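PDB 3OYR: trans-isoprenyl diphosphate synthase from Caulobacter crescentus, which probably makes the octaprenyl diphosphate precursor of quinone side chains by adding isopentenyl units to farnesyl diphosphate, with magnesium as cofactor. Local coordinates for residues 106-118 with 245-257. Sequence-based numbering, arbitrary orientation.
Sequences DVVDGSQLRRGKV and GKNAGDDFREGKA. With CA (calcium ion), chain E; DMA (dimethylallyl diphosphate), chain G; DMA (dimethylallyl diphosphate), chain D.
The carboxylates of Asp109 and Glu254 lie stacked, their planes 26° apart, with Asp109 CG 3.3 Å from Glu254 OE2. The like charges of the two acids are probably offset by calcium and by Lys256, whose NZ donates to Asp109 OD1 at 2.9 Å, on the syn side but tilted from the carboxylate plane, and weakly to Glu254 OE2. The same OD1 binds calcium at 2.4 Å, together with Asp105, two diphosphate oxygens and two waters. The guanidiniums of Arg114 and Arg115 present their edges to the ligands. Arg114 grips Asp106 side-on through NE and NH2 and offers NH1 to O1B of the chain G dimethylallyl diphosphate at 2.7 Å, nearly in plane; its chain, bent at chi2 and chi3 (71° and 65°), folds back to reach both. Lys246 CD sits obliquely to this guanidinium, and the chain, extended beyond CG, carries NZ to the same O1B and to Asp232. A leucine at Arg114 would probably leave Asp106 without its charged partner and O1B with one donor fewer. Arg115 turns an edge to the chain D ligand, NE meeting O2B and NH1 meeting O1B. Between the backbones, Gly116 N bonds Gly245 O at 2.8 Å, Leu113 CG rests against that oxygen, and a water that accepts from Asn247 N lies within hydrogen-bonding distance of Leu113 O and Asp250 OD2. The whole is a worked example of how trans-prenyltransferases hold diphosphate between an aspartate-rich DDxxD helix, with the basic turn after it, and a lysine-bearing loop across the active site.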
ATOM      1  N   ASP B 106      -1.614  -7.772  -9.830  1.00 32.99           N
ATOM      2  CA  ASP B 106      -2.546  -8.736 -10.443  1.00 34.51           C
ATOM      3  C   ASP B 106      -3.945  -8.180 -10.683  1.00 34.90           C
ATOM      4  O   ASP B 106      -4.576  -8.533 -11.688  1.00 38.62           O
ATOM      5  CB  ASP B 106      -2.651 -10.024  -9.627  1.00 37.92           C
ATOM      6  CG  ASP B 106      -1.461 -10.948  -9.826  1.00 38.56           C
ATOM      7  OD1 ASP B 106      -0.822 -10.915 -10.910  1.00 36.03           O
ATOM      8  OD2 ASP B 106      -1.163 -11.706  -8.877  1.00 38.56           O
ATOM      9  N   VAL B 107      -4.422  -7.319  -9.779  1.00 26.76           N
ATOM     10  CA  VAL B 107      -5.709  -6.649  -9.961  1.00 36.57           C
ATOM     11  C   VAL B 107      -5.659  -5.654 -11.132  1.00 39.10           C
ATOM     12  O   VAL B 107      -6.582  -5.577 -11.943  1.00 37.84           O
ATOM     13  CB  VAL B 107      -6.164  -5.941  -8.652  1.00 41.16           C
ATOM     14  CG1 VAL B 107      -7.304  -4.970  -8.898  1.00 42.90           C
ATOM     15  CG2 VAL B 107      -6.586  -6.965  -7.638  1.00 34.66           C
ATOM     16  N   VAL B 108      -4.566  -4.899 -11.201  1.00 39.44           N
ATOM     17  CA  VAL B 108      -4.359  -3.884 -12.228  1.00 36.55           C
ATOM     18  C   VAL B 108      -4.224  -4.533 -13.618  1.00 39.91           C
ATOM     19  O   VAL B 108      -4.898  -4.135 -14.575  1.00 39.13           O
ATOM     20  CB  VAL B 108      -3.139  -3.002 -11.854  1.00 30.45           C
ATOM     21  CG1 VAL B 108      -2.611  -2.214 -13.057  1.00 35.46           C
ATOM     22  CG2 VAL B 108      -3.527  -2.057 -10.722  1.00 29.74           C
ATOM     23  N   ASP B 109      -3.392  -5.563 -13.707  1.00 38.79           N
ATOM     24  CA  ASP B 109      -3.145  -6.235 -14.975  1.00 42.13           C
ATOM     25  C   ASP B 109      -4.274  -7.180 -15.421  1.00 48.28           C
ATOM     26  O   ASP B 109      -4.338  -7.568 -16.591  1.00 48.88           O
ATOM     27  CB  ASP B 109      -1.843  -7.013 -14.886  1.00 39.75           C
ATOM     28  CG  ASP B 109      -0.632  -6.139 -15.039  1.00 44.06           C
ATOM     29  OD1 ASP B 109       0.488  -6.639 -14.769  1.00 49.88           O
ATOM     30  OD2 ASP B 109      -0.784  -4.959 -15.420  1.00 47.70           O
ATOM     31  N   GLY B 110      -5.150  -7.556 -14.495  1.00 47.42           N
ATOM     32  CA  GLY B 110      -6.193  -8.550 -14.766  1.00 44.74           C
ATOM     33  C   GLY B 110      -5.703  -9.989 -14.925  1.00 45.95           C
ATOM     34  O   GLY B 110      -6.340 -10.780 -15.623  1.00 41.64           O
ATOM     35  N   SER B 111      -4.584 -10.336 -14.276  1.00 43.96           N
ATOM     36  CA  SER B 111      -3.997 -11.688 -14.370  1.00 40.54           C
ATOM     37  C   SER B 111      -4.831 -12.728 -13.623  1.00 43.78           C
ATOM     38  O   SER B 111      -5.364 -12.438 -12.555  1.00 43.74           O
ATOM     39  CB  SER B 111      -2.570 -11.689 -13.826  1.00 44.00           C
ATOM     40  OG  SER B 111      -1.725 -10.882 -14.631  1.00 38.20           O
ATOM     41  N   GLN B 112      -4.937 -13.933 -14.183  1.00 38.78           N
ATOM     42  CA  GLN B 112      -5.832 -14.954 -13.623  1.00 40.87           C
ATOM     43  C   GLN B 112      -5.117 -16.008 -12.771  1.00 40.23           C
ATOM     44  O   GLN B 112      -5.752 -16.701 -11.978  1.00 41.81           O
ATOM     45  CB  GLN B 112      -6.671 -15.598 -14.732  1.00 46.70           C
ATOM     46  CG  GLN B 112      -7.562 -14.589 -15.476  1.00 55.94           C
ATOM     47  CD  GLN B 112      -8.166 -15.142 -16.761  1.00 69.96           C
ATOM     48  OE1 GLN B 112      -8.279 -14.429 -17.759  1.00 72.45           O
ATOM     49  NE2 GLN B 112      -8.557 -16.415 -16.742  1.00 73.04           N
ATOM     50  N   LEU B 113      -3.795 -16.084 -12.902  1.00 32.96           N
ATOM     51  CA  LEU B 113      -3.009 -17.081 -12.216  1.00 31.00           C
ATOM     52  C   LEU B 113      -1.775 -16.455 -11.539  1.00 30.70           C
ATOM     53  O   LEU B 113      -1.101 -15.612 -12.118  1.00 27.49           O
ATOM     54  CB  LEU B 113      -2.551 -18.143 -13.218  1.00 34.96           C
ATOM     55  CG  LEU B 113      -2.126 -19.499 -12.655  1.00 37.42           C
ATOM     56  CD1 LEU B 113      -3.342 -20.294 -12.151  1.00 43.45           C
ATOM     57  CD2 LEU B 113      -1.372 -20.295 -13.711  1.00 41.23           C
ATOM     58  N   ARG B 114      -1.488 -16.905 -10.323  1.00 27.30           N
ATOM     59  CA  ARG B 114      -0.340 -16.440  -9.562  1.00 33.38           C
ATOM     60  C   ARG B 114       0.119 -17.555  -8.649  1.00 31.53           C
ATOM     61  O   ARG B 114      -0.671 -18.062  -7.834  1.00 32.64           O
ATOM     62  CB  ARG B 114      -0.687 -15.184  -8.740  1.00 33.01           C
ATOM     63  CG  ARG B 114       0.409 -14.803  -7.724  1.00 31.75           C
ATOM     64  CD  ARG B 114       1.661 -14.256  -8.390  1.00 30.31           C
ATOM     65  NE  ARG B 114       1.372 -12.991  -9.052  1.00 22.25           N
ATOM     66  CZ  ARG B 114       2.211 -12.332  -9.850  1.00 26.02           C
ATOM     67  NH1 ARG B 114       3.436 -12.799 -10.092  1.00 32.67           N
ATOM     68  NH2 ARG B 114       1.815 -11.184 -10.389  1.00 26.73           N
ATOM     69  N   ARG B 115       1.389 -17.938  -8.806  1.00 31.19           N
ATOM     70  CA  ARG B 115       2.016 -19.005  -8.022  1.00 35.34           C
ATOM     71  C   ARG B 115       1.238 -20.333  -8.109  1.00 38.90           C
ATOM     72  O   ARG B 115       1.167 -21.096  -7.134  1.00 35.69           O
ATOM     73  CB  ARG B 115       2.237 -18.575  -6.557  1.00 35.56           C
ATOM     74  CG  ARG B 115       3.242 -17.440  -6.362  1.00 32.00           C
ATOM     75  CD  ARG B 115       3.315 -17.010  -4.884  1.00 33.25           C
ATOM     76  NE  ARG B 115       4.363 -16.001  -4.640  1.00 31.36           N
ATOM     77  CZ  ARG B 115       4.494 -15.286  -3.523  1.00 31.50           C
ATOM     78  NH1 ARG B 115       5.492 -14.404  -3.419  1.00 25.15           N
ATOM     79  NH2 ARG B 115       3.632 -15.435  -2.506  1.00 26.71           N
ATOM     80  N   GLY B 116       0.645 -20.595  -9.274  1.00 33.99           N
ATOM     81  CA  GLY B 116      -0.038 -21.864  -9.523  1.00 40.98           C
ATOM     82  C   GLY B 116      -1.491 -21.902  -9.079  1.00 44.90           C
ATOM     83  O   GLY B 116      -2.205 -22.852  -9.403  1.00 44.22           O
ATOM     84  N   LYS B 117      -1.923 -20.886  -8.327  1.00 39.38           N
ATOM     85  CA  LYS B 117      -3.301 -20.787  -7.843  1.00 39.61           C
ATOM     86  C   LYS B 117      -4.012 -19.664  -8.592  1.00 43.20           C
ATOM     87  O   LYS B 117      -3.365 -18.791  -9.185  1.00 50.25           O
ATOM     88  CB  LYS B 117      -3.349 -20.509  -6.328  1.00 34.22           C
ATOM     89  CG  LYS B 117      -2.934 -21.676  -5.414  1.00 41.05           C
ATOM     90  CD  LYS B 117      -3.245 -21.325  -3.952  1.00 52.84           C
ATOM     91  CE  LYS B 117      -2.542 -22.240  -2.947  1.00 58.31           C
ATOM     92  NZ  LYS B 117      -2.450 -21.614  -1.576  1.00 49.93           N
ATOM     93  N   VAL B 118      -5.338 -19.691  -8.559  1.00 42.66           N
ATOM     94  CA  VAL B 118      -6.169 -18.602  -9.075  1.00 44.11           C
ATOM     95  C   VAL B 118      -5.790 -17.321  -8.325  1.00 44.70           C
ATOM     96  O   VAL B 118      -5.499 -17.374  -7.126  1.00 44.55           O
ATOM     97  CB  VAL B 118      -7.689 -18.948  -8.911  1.00 50.57           C
ATOM     98  CG1 VAL B 118      -8.052 -19.200  -7.434  1.00 55.08           C
ATOM     99  CG2 VAL B 118      -8.580 -17.886  -9.509  1.00 47.60           C
ATOM    100  N   GLY B 245       3.933 -20.662 -13.054  1.00 38.71           N
ATOM    101  CA  GLY B 245       2.897 -20.465 -12.032  1.00 35.13           C
ATOM    102  C   GLY B 245       1.961 -19.313 -12.357  1.00 37.14           C
ATOM    103  O   GLY B 245       1.054 -18.994 -11.584  1.00 41.76           O
ATOM    104  N   LYS B 246       2.186 -18.685 -13.503  1.00 35.71           N
ATOM    105  CA  LYS B 246       1.359 -17.594 -13.988  1.00 37.09           C
ATOM    106  C   LYS B 246       1.272 -17.763 -15.504  1.00 37.21           C
ATOM    107  O   LYS B 246       2.118 -18.423 -16.091  1.00 34.48           O
ATOM    108  CB  LYS B 246       1.974 -16.239 -13.596  1.00 35.42           C
ATOM    109  CG  LYS B 246       3.407 -16.027 -14.079  1.00 37.65           C
ATOM    110  CD  LYS B 246       4.104 -14.866 -13.346  1.00 31.89           C
ATOM    111  CE  LYS B 246       5.346 -14.432 -14.075  1.00 32.98           C
ATOM    112  NZ  LYS B 246       6.302 -13.696 -13.173  1.00 27.81           N
ATOM    113  N   ASN B 247       0.244 -17.184 -16.124  1.00 38.92           N
ATOM    114  CA  ASN B 247       0.032 -17.315 -17.563  1.00 40.60           C
ATOM    115  C   ASN B 247       1.097 -16.653 -18.428  1.00 44.76           C
ATOM    116  O   ASN B 247       1.292 -15.430 -18.368  1.00 44.82           O
ATOM    117  CB  ASN B 247      -1.368 -16.811 -17.957  1.00 34.76           C
ATOM    118  CG  ASN B 247      -2.474 -17.660 -17.351  1.00 41.59           C
ATOM    119  OD1 ASN B 247      -3.436 -17.152 -16.759  1.00 41.23           O
ATOM    120  ND2 ASN B 247      -2.319 -18.963 -17.461  1.00 30.91           N
ATOM    121  N   ALA B 248       1.786 -17.474 -19.220  1.00 43.10           N
ATOM    122  CA  ALA B 248       2.610 -16.987 -20.325  1.00 41.24           C
ATOM    123  C   ALA B 248       1.729 -16.168 -21.245  1.00 41.38           C
ATOM    124  O   ALA B 248       0.609 -16.575 -21.540  1.00 43.15           O
ATOM    125  CB  ALA B 248       3.235 -18.162 -21.093  1.00 42.13           C
ATOM    126  N   GLY B 249       2.209 -15.003 -21.675  1.00 38.85           N
ATOM    127  CA  GLY B 249       1.431 -14.155 -22.579  1.00 39.14           C
ATOM    128  C   GLY B 249       0.566 -13.075 -21.950  1.00 45.01           C
ATOM    129  O   GLY B 249      -0.154 -12.363 -22.666  1.00 44.63           O
ATOM    130  N   ASP B 250       0.627 -12.940 -20.625  1.00 43.90           N
ATOM    131  CA  ASP B 250      -0.069 -11.839 -19.936  1.00 46.80           C
ATOM    132  C   ASP B 250       0.287 -10.460 -20.506  1.00 44.74           C
ATOM    133  O   ASP B 250      -0.618  -9.687 -20.765  1.00 48.55           O
ATOM    134  CB  ASP B 250       0.151 -11.868 -18.414  1.00 49.90           C
ATOM    135  CG  ASP B 250      -0.848 -12.774 -17.683  1.00 55.16           C
ATOM    136  OD1 ASP B 250      -1.765 -13.320 -18.342  1.00 51.67           O
ATOM    137  OD2 ASP B 250      -0.712 -12.934 -16.442  1.00 48.89           O
ATOM    138  N   ASP B 251       1.581 -10.179 -20.725  1.00 43.24           N
ATOM    139  CA  ASP B 251       2.023  -8.884 -21.281  1.00 44.28           C
ATOM    140  C   ASP B 251       1.397  -8.660 -22.653  1.00 46.31           C
ATOM    141  O   ASP B 251       0.786  -7.615 -22.890  1.00 46.84           O
ATOM    142  CB  ASP B 251       3.557  -8.771 -21.400  1.00 45.48           C
ATOM    143  CG  ASP B 251       4.291  -8.858 -20.044  1.00 52.40           C
ATOM    144  OD1 ASP B 251       3.712  -8.534 -18.976  1.00 46.33           O
ATOM    145  OD2 ASP B 251       5.476  -9.258 -20.060  1.00 45.12           O
ATOM    146  N   PHE B 252       1.534  -9.655 -23.534  1.00 45.63           N
ATOM    147  CA  PHE B 252       0.975  -9.578 -24.874  1.00 46.61           C
ATOM    148  C   PHE B 252      -0.539  -9.362 -24.862  1.00 46.58           C
ATOM    149  O   PHE B 252      -1.038  -8.450 -25.521  1.00 49.73           O
ATOM    150  CB  PHE B 252       1.348 -10.797 -25.737  1.00 51.04           C
ATOM    151  CG  PHE B 252       0.849 -10.692 -27.157  1.00 56.09           C
ATOM    152  CD1 PHE B 252       1.484  -9.845 -28.067  1.00 53.89           C
ATOM    153  CD2 PHE B 252      -0.279 -11.399 -27.572  1.00 60.65           C
ATOM    154  CE1 PHE B 252       1.014  -9.706 -29.374  1.00 58.15           C
ATOM    155  CE2 PHE B 252      -0.757 -11.275 -28.880  1.00 63.66           C
ATOM    156  CZ  PHE B 252      -0.105 -10.432 -29.787  1.00 59.12           C
ATOM    157  N   ARG B 253      -1.261 -10.180 -24.101  1.00 43.74           N
ATOM    158  CA  ARG B 253      -2.707 -10.026 -23.982  1.00 46.74           C
ATOM    159  C   ARG B 253      -3.182  -8.736 -23.268  1.00 52.78           C
ATOM    160  O   ARG B 253      -4.303  -8.289 -23.504  1.00 52.58           O
ATOM    161  CB  ARG B 253      -3.343 -11.292 -23.383  1.00 48.68           C
ATOM    162  CG  ARG B 253      -3.561 -12.401 -24.418  1.00 58.82           C
ATOM    163  CD  ARG B 253      -4.166 -13.674 -23.832  1.00 68.56           C
ATOM    164  NE  ARG B 253      -3.140 -14.637 -23.430  1.00 72.81           N
ATOM    165  CZ  ARG B 253      -2.671 -14.771 -22.191  1.00 65.72           C
ATOM    166  NH1 ARG B 253      -3.132 -14.011 -21.207  1.00 51.95           N
ATOM    167  NH2 ARG B 253      -1.737 -15.674 -21.932  1.00 59.64           N
ATOM    168  N   GLU B 254      -2.331  -8.132 -22.430  1.00 54.85           N
ATOM    169  CA  GLU B 254      -2.611  -6.810 -21.819  1.00 56.09           C
ATOM    170  C   GLU B 254      -2.302  -5.659 -22.777  1.00 55.61           C
ATOM    171  O   GLU B 254      -2.674  -4.514 -22.520  1.00 59.92           O
ATOM    172  CB  GLU B 254      -1.789  -6.594 -20.532  1.00 57.75           C
ATOM    173  CG  GLU B 254      -2.310  -7.301 -19.282  1.00 66.40           C
ATOM    174  CD  GLU B 254      -1.191  -7.762 -18.325  1.00 79.02           C
ATOM    175  OE1 GLU B 254      -1.342  -8.854 -17.729  1.00 76.06           O
ATOM    176  OE2 GLU B 254      -0.167  -7.051 -18.162  1.00 75.80           O
ATOM    177  N   GLY B 255      -1.594  -5.956 -23.860  1.00 51.30           N
ATOM    178  CA  GLY B 255      -1.136  -4.925 -24.794  1.00 52.15           C
ATOM    179  C   GLY B 255       0.033  -4.155 -24.216  1.00 46.38           C
ATOM    180  O   GLY B 255       0.242  -2.979 -24.526  1.00 42.45           O
ATOM    181  N   LYS B 256       0.797  -4.846 -23.376  1.00 49.46           N
ATOM    182  CA  LYS B 256       1.923  -4.267 -22.668  1.00 46.30           C
ATOM    183  C   LYS B 256       3.233  -4.525 -23.411  1.00 46.63           C
ATOM    184  O   LYS B 256       3.672  -5.667 -23.551  1.00 51.92           O
ATOM    185  CB  LYS B 256       1.976  -4.823 -21.239  1.00 49.31           C
ATOM    186  CG  LYS B 256       2.985  -4.149 -20.327  1.00 44.01           C
ATOM    187  CD  LYS B 256       2.435  -4.017 -18.917  1.00 54.51           C
ATOM    188  CE  LYS B 256       2.667  -5.246 -18.080  1.00 49.45           C
ATOM    189  NZ  LYS B 256       1.962  -5.121 -16.780  1.00 44.80           N
ATOM    190  N   ALA B 257       3.848  -3.443 -23.876  1.00 45.18           N
ATOM    191  CA  ALA B 257       5.122  -3.506 -24.559  1.00 45.30           C
ATOM    192  C   ALA B 257       6.245  -3.689 -23.560  1.00 49.24           C
ATOM    193  O   ALA B 257       6.383  -2.941 -22.577  1.00 53.94           O
ATOM    194  CB  ALA B 257       5.356  -2.251 -25.399  1.00 45.41           C
TER
HETATM  195 CA    CA E 337       1.785  -8.341 -13.737  1.00 33.20          CA
HETATM  196  C1  DMA G 339       5.777  -6.102 -12.120  1.00 47.45           C
HETATM  197  O1  DMA G 339       6.214  -7.080 -13.057  1.00 40.17           O
HETATM  198  C2  DMA G 339       5.028  -6.677 -10.958  1.00 55.47           C
HETATM  199  C3  DMA G 339       5.212  -6.254  -9.702  1.00 44.33           C
HETATM  200  C4  DMA G 339       6.171  -5.172  -9.318  1.00 45.48           C
HETATM  201  C5  DMA G 339       4.399  -6.911  -8.637  1.00 32.94           C
HETATM  202  PA  DMA G 339       5.249  -8.055 -13.938  1.00 32.43           P
HETATM  203  O1A DMA G 339       6.103  -8.430 -15.111  1.00 32.48           O
HETATM  204  O2A DMA G 339       3.871  -7.487 -14.145  1.00 42.31           O
HETATM  205  O3A DMA G 339       5.191  -9.305 -12.913  1.00 35.46           O
HETATM  206  PB  DMA G 339       4.299 -10.643 -13.078  1.00 37.98           P
HETATM  207  O1B DMA G 339       4.847 -11.401 -11.898  1.00 33.11           O
HETATM  208  O2B DMA G 339       4.640 -11.197 -14.441  1.00 37.21           O
HETATM  209  O3B DMA G 339       2.845 -10.235 -12.993  1.00 33.63           O
HETATM  210  C1  DMA D 336       7.066 -11.564  -9.391  1.00 34.07           C
HETATM  211  O1  DMA D 336       8.175 -11.848  -8.527  1.00 31.76           O
HETATM  212  C2  DMA D 336       7.324 -10.100  -9.458  1.00 40.81           C
HETATM  213  C3  DMA D 336       8.046  -9.548 -10.437  1.00 44.64           C
HETATM  214  C4  DMA D 336       8.547 -10.327 -11.625  1.00 35.88           C
HETATM  215  C5  DMA D 336       8.315  -8.080 -10.325  1.00 37.87           C
HETATM  216  PA  DMA D 336       8.891 -13.269  -8.321  1.00 35.52           P
HETATM  217  O1A DMA D 336      10.063 -13.151  -7.367  1.00 24.76           O
HETATM  218  O2A DMA D 336       9.198 -13.842  -9.676  1.00 32.14           O
HETATM  219  O3A DMA D 336       7.624 -14.025  -7.649  1.00 29.24           O
HETATM  220  PB  DMA D 336       7.586 -15.102  -6.433  1.00 31.19           P
HETATM  221  O1B DMA D 336       7.682 -14.294  -5.153  1.00 35.06           O
HETATM  222  O2B DMA D 336       6.192 -15.625  -6.708  1.00 34.15           O
HETATM  223  O3B DMA D 336       8.706 -16.092  -6.605  1.00 33.39           O
HETATM  224  O   HOH W   1      -0.155  -9.497 -13.188  1.00 27.97           O
HETATM  225  O   HOH W   2      -3.948 -14.482 -16.918  1.00 41.43           O
HETATM  226  O   HOH W   3      -1.267 -15.043 -14.732  1.00 45.49           O
HETATM  227  O   HOH W   4       1.588  -9.448 -15.975  1.00 31.16           O